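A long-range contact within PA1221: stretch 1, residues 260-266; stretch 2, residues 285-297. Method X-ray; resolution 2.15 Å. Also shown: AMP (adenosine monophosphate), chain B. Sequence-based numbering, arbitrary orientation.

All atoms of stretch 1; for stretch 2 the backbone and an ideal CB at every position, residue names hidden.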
# COMPACT_ATOMS: atom_id res chain seq x y z
N THR A 260 3.77 9.15 2.07
CA THR A 260 4.33 8.36 3.14
C THR A 260 5.25 9.22 4.01
O THR A 260 5.81 10.23 3.56
CB THR A 260 5.08 7.11 2.62
OG1 THR A 260 5.30 6.23 3.73
CG2 THR A 260 6.42 7.49 2.01
N ALA A 261 5.37 8.83 5.28
CA ALA A 261 6.06 9.63 6.29
C ALA A 261 7.42 10.17 5.82
O ALA A 261 7.68 11.36 5.94
CB ALA A 261 6.24 8.84 7.56
N SER A 262 8.28 9.31 5.29
CA SER A 262 9.65 9.77 4.97
C SER A 262 9.62 10.74 3.79
O SER A 262 10.37 11.71 3.76
CB SER A 262 10.63 8.59 4.79
OG SER A 262 10.25 7.78 3.70
N LEU A 263 8.68 10.53 2.84
CA LEU A 263 8.53 11.47 1.72
C LEU A 263 7.99 12.82 2.20
O LEU A 263 8.47 13.89 1.81
CB LEU A 263 7.62 10.89 0.63
CG LEU A 263 7.41 11.77 -0.62
CD1 LEU A 263 8.76 12.25 -1.24
CD2 LEU A 263 6.53 11.08 -1.68
N PHE A 264 6.97 12.76 3.06
CA PHE A 264 6.46 13.93 3.75
C PHE A 264 7.62 14.69 4.41
O PHE A 264 7.81 15.86 4.17
CB PHE A 264 5.40 13.49 4.78
CG PHE A 264 4.90 14.59 5.67
CD1 PHE A 264 3.83 15.40 5.27
CD2 PHE A 264 5.47 14.81 6.91
CE1 PHE A 264 3.36 16.40 6.09
CE2 PHE A 264 5.00 15.82 7.74
CZ PHE A 264 3.94 16.61 7.33
N ASN A 265 8.41 14.00 5.22
CA ASN A 265 9.50 14.65 5.95
C ASN A 265 10.49 15.35 5.01
O ASN A 265 10.90 16.48 5.27
CB ASN A 265 10.24 13.61 6.80
CG ASN A 265 9.38 13.05 7.89
OD1 ASN A 265 8.31 13.59 8.18
ND2 ASN A 265 9.83 11.96 8.52
N THR A 266 10.87 14.67 3.94
CA THR A 266 11.77 15.24 2.95
C THR A 266 11.21 16.49 2.28
O THR A 266 11.89 17.51 2.17
CB THR A 266 12.11 14.21 1.87
OG1 THR A 266 12.58 13.02 2.51
CG2 THR A 266 13.21 14.73 0.95
N UNK A 285 2.40 5.19 7.48
CA UNK A 285 3.22 4.10 6.98
C UNK A 285 4.40 3.84 7.90
O UNK A 285 4.93 2.74 7.92
CB UNK A 285 3.71 4.41 5.56
N UNK A 286 4.81 4.86 8.64
CA UNK A 286 5.80 4.77 9.71
C UNK A 286 5.38 5.74 10.79
O UNK A 286 4.49 6.57 10.58
CB UNK A 286 7.21 5.07 9.21
N UNK A 287 6.04 5.65 11.94
CA UNK A 287 5.87 6.62 13.01
C UNK A 287 6.14 8.02 12.45
O UNK A 287 7.21 8.30 11.88
CB UNK A 287 6.80 6.31 14.19
N UNK A 288 5.17 8.91 12.63
CA UNK A 288 5.31 10.26 12.13
C UNK A 288 6.32 11.02 12.98
O UNK A 288 6.45 10.81 14.20
CB UNK A 288 3.96 10.98 12.12
N UNK A 289 7.04 11.93 12.32
CA UNK A 289 8.00 12.79 13.00
C UNK A 289 7.27 14.07 13.43
O UNK A 289 6.91 14.91 12.60
CB UNK A 289 9.20 13.11 12.10
N UNK A 290 7.07 14.21 14.73
CA UNK A 290 6.40 15.38 15.26
C UNK A 290 7.08 16.69 14.80
O UNK A 290 6.40 17.64 14.44
CB UNK A 290 6.37 15.31 16.79
N UNK A 291 8.42 16.74 14.81
CA UNK A 291 9.01 18.01 14.36
C UNK A 291 8.65 18.39 12.92
O UNK A 291 8.49 19.58 12.63
CB UNK A 291 10.53 17.94 14.49
N UNK A 292 8.53 17.41 12.02
CA UNK A 292 8.16 17.69 10.63
C UNK A 292 6.66 18.04 10.51
O UNK A 292 6.28 18.92 9.74
CB UNK A 292 8.49 16.49 9.75
N UNK A 293 5.80 17.35 11.27
CA UNK A 293 4.37 17.66 11.28
C UNK A 293 4.16 19.08 11.79
O UNK A 293 3.34 19.82 11.25
CB UNK A 293 3.60 16.66 12.14
N UNK A 294 4.91 19.45 12.83
CA UNK A 294 4.93 20.80 13.38
C UNK A 294 5.33 21.79 12.29
O UNK A 294 4.66 22.81 12.08
CB UNK A 294 5.89 20.89 14.57
N UNK A 295 6.44 21.52 11.61
CA UNK A 295 6.88 22.48 10.59
C UNK A 295 5.80 22.67 9.49
O UNK A 295 5.49 23.81 9.07
CB UNK A 295 8.19 22.01 9.96
N UNK A 296 5.22 21.55 9.06
CA UNK A 296 4.18 21.59 8.04
C UNK A 296 2.96 22.39 8.50
O UNK A 296 2.56 23.35 7.84
CB UNK A 296 3.76 20.17 7.67
N UNK A 297 2.38 22.02 9.64
CA UNK A 297 1.13 22.64 10.09
C UNK A 297 1.29 24.11 10.48
O UNK A 297 0.38 24.92 10.27
CB UNK A 297 0.57 21.86 11.28
P AMP B . 1.78 -2.02 5.08
O1P AMP B . 2.85 -2.23 4.03
O2P AMP B . 0.76 -0.91 4.87
O3P AMP B . 1.08 -3.35 5.26
O5' AMP B . 2.46 -1.84 6.51
C5' AMP B . 1.68 -1.88 7.69
C4' AMP B . 2.52 -1.63 8.91
O4' AMP B . 3.20 -0.36 8.80
C3' AMP B . 1.75 -1.52 10.22
O3' AMP B . 1.41 -2.79 10.76
C2' AMP B . 2.70 -0.71 11.09
O2' AMP B . 3.74 -1.53 11.60
C1' AMP B . 3.29 0.26 10.07
N9 AMP B . 2.56 1.54 10.02
C8 AMP B . 1.66 1.88 9.07
N7 AMP B . 1.14 3.11 9.28
C5 AMP B . 1.69 3.60 10.40
C6 AMP B . 1.58 4.86 11.19
N6 AMP B . 0.75 5.85 10.81
N1 AMP B . 2.34 4.98 12.30
C2 AMP B . 3.18 3.99 12.68
N3 AMP B . 3.33 2.83 12.01
C4 AMP B . 2.63 2.57 10.88

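Position 285 has phi 88° and psi -25°, a region that by itself favours glycine, and an ideal CB here would lie a tight 3.0 Å from OG1 of T260. Both readings point to no side chain, and the residue is G285. Its CA sits 4.4 Å from T260 OG1, and its N is 3.0 Å from N7 of AMP.

At 286 the backbone is extended and the CB faces stretch 1, 4.2 Å from CB of A261. The small methyl leaves room, so many side chains would fit. It is D286, whose CB packs on A261 CB while its OD2 is hydrogen-bonded elsewhere in the structure. Position 287 points away, with nothing of stretch 1 near its CB, and sets little constraint; I287 contributes through its backbone, its O accepting at 3.0 Å from a water that in turn accepts from ND2 of N265 at 2.7 Å.

The CB at 288 points sideways and reaches nothing, so a short side chain would miss the A261 methyl; a longer apolar one could return to it. L288 does so, CD2 meeting A261 CB at 4.0 Å.

Position 289 stands right before a helix, where serine, threonine, aspartate or asparagine are common. Its CB points toward stretch 1, 3.8 Å from ND2 of N265, which favours something compact. It is S289, whose N donates at 2.9 Å to a water that donates to N265 OD1 at 2.7 Å.

Positions 290 and 291 are out of reach. V290 and P291 occupy the first helical turn, where proline is well tolerated.

At 292 the CB points toward stretch 1, a tight 3.3 Å from OD1 of N265 and 4.1 Å from CE2 of F264. A flat side chain that could lie along the asparagine would suit, as might a slim polar one. H292 presents a ring face to N265 CB, 3.8 Å from the ring centroid. The ring is held by a 2.7 Å hydrogen bond between its ND1 and S289 OG.

Position 293 points sideways, its CB 4.7 Å from F264 CE2, so a modest apolar group could close the gap: V293 brings CG2 to 4.1 Å from CE2 of F264.

Positions 294, 295 and 297 make no contact and could vary widely as far as stretch 1 is concerned; they are R294, R295 and L297. At 296 the CB points toward stretch 1, and the ideal CB of 296 is already 3.6 Å from CZ of F264, which calls for a small residue. A296 supplies just a methyl, packed against that ring.

Stretch 2 (285-297) GDILSVPHVRRAL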
# COMPACT_ATOMS: atom_id res chain seq x y z
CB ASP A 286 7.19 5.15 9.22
CG ASP A 286 7.96 3.97 8.69
OD1 ASP A 286 8.29 3.04 9.48
OD2 ASP A 286 8.26 3.99 7.47
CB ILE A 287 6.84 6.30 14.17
CG1 ILE A 287 6.39 5.05 14.91
CG2 ILE A 287 7.00 7.50 15.18
CD1 ILE A 287 7.48 4.48 15.88
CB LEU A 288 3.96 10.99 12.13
CG LEU A 288 2.78 10.41 11.35
CD1 LEU A 288 1.67 11.46 11.32
CD2 LEU A 288 3.19 10.01 9.93
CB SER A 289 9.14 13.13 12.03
OG SER A 289 9.90 14.23 12.46
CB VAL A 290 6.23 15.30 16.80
CG1 VAL A 290 5.61 16.59 17.35
CG2 VAL A 290 5.37 14.07 17.17
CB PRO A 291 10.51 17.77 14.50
CG PRO A 291 10.61 16.76 15.64
CD PRO A 291 9.42 15.84 15.43
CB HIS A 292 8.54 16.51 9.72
CG HIS A 292 10.01 16.34 9.53
ND1 HIS A 292 10.81 15.63 10.40
CD2 HIS A 292 10.84 16.81 8.56
CE1 HIS A 292 12.06 15.67 9.98
NE2 HIS A 292 12.11 16.38 8.87
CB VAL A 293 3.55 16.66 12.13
CG1 VAL A 293 2.10 17.15 12.31
CG2 VAL A 293 3.57 15.28 11.50
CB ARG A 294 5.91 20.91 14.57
CG ARG A 294 5.32 20.61 15.96
CD ARG A 294 6.37 20.76 17.09
NE ARG A 294 6.63 22.16 17.45
CZ ARG A 294 5.95 22.82 18.38
NH1 ARG A 294 4.98 22.20 19.04
NH2 ARG A 294 6.23 24.09 18.66
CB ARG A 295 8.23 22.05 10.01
CG ARG A 295 8.90 23.14 9.21
CD ARG A 295 10.28 22.75 8.66
NE ARG A 295 10.80 23.84 7.84
CZ ARG A 295 11.70 23.70 6.88
NH1 ARG A 295 12.21 22.50 6.62
NH2 ARG A 295 12.09 24.75 6.18
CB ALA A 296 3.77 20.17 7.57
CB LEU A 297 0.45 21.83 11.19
CG LEU A 297 -0.06 20.49 10.65
CD1 LEU A 297 -0.83 19.75 11.72
CD2 LEU A 297 -0.93 20.72 9.42
O HOH W 1 6.37 12.26 9.47
O HOH W 2 9.07 9.78 9.98
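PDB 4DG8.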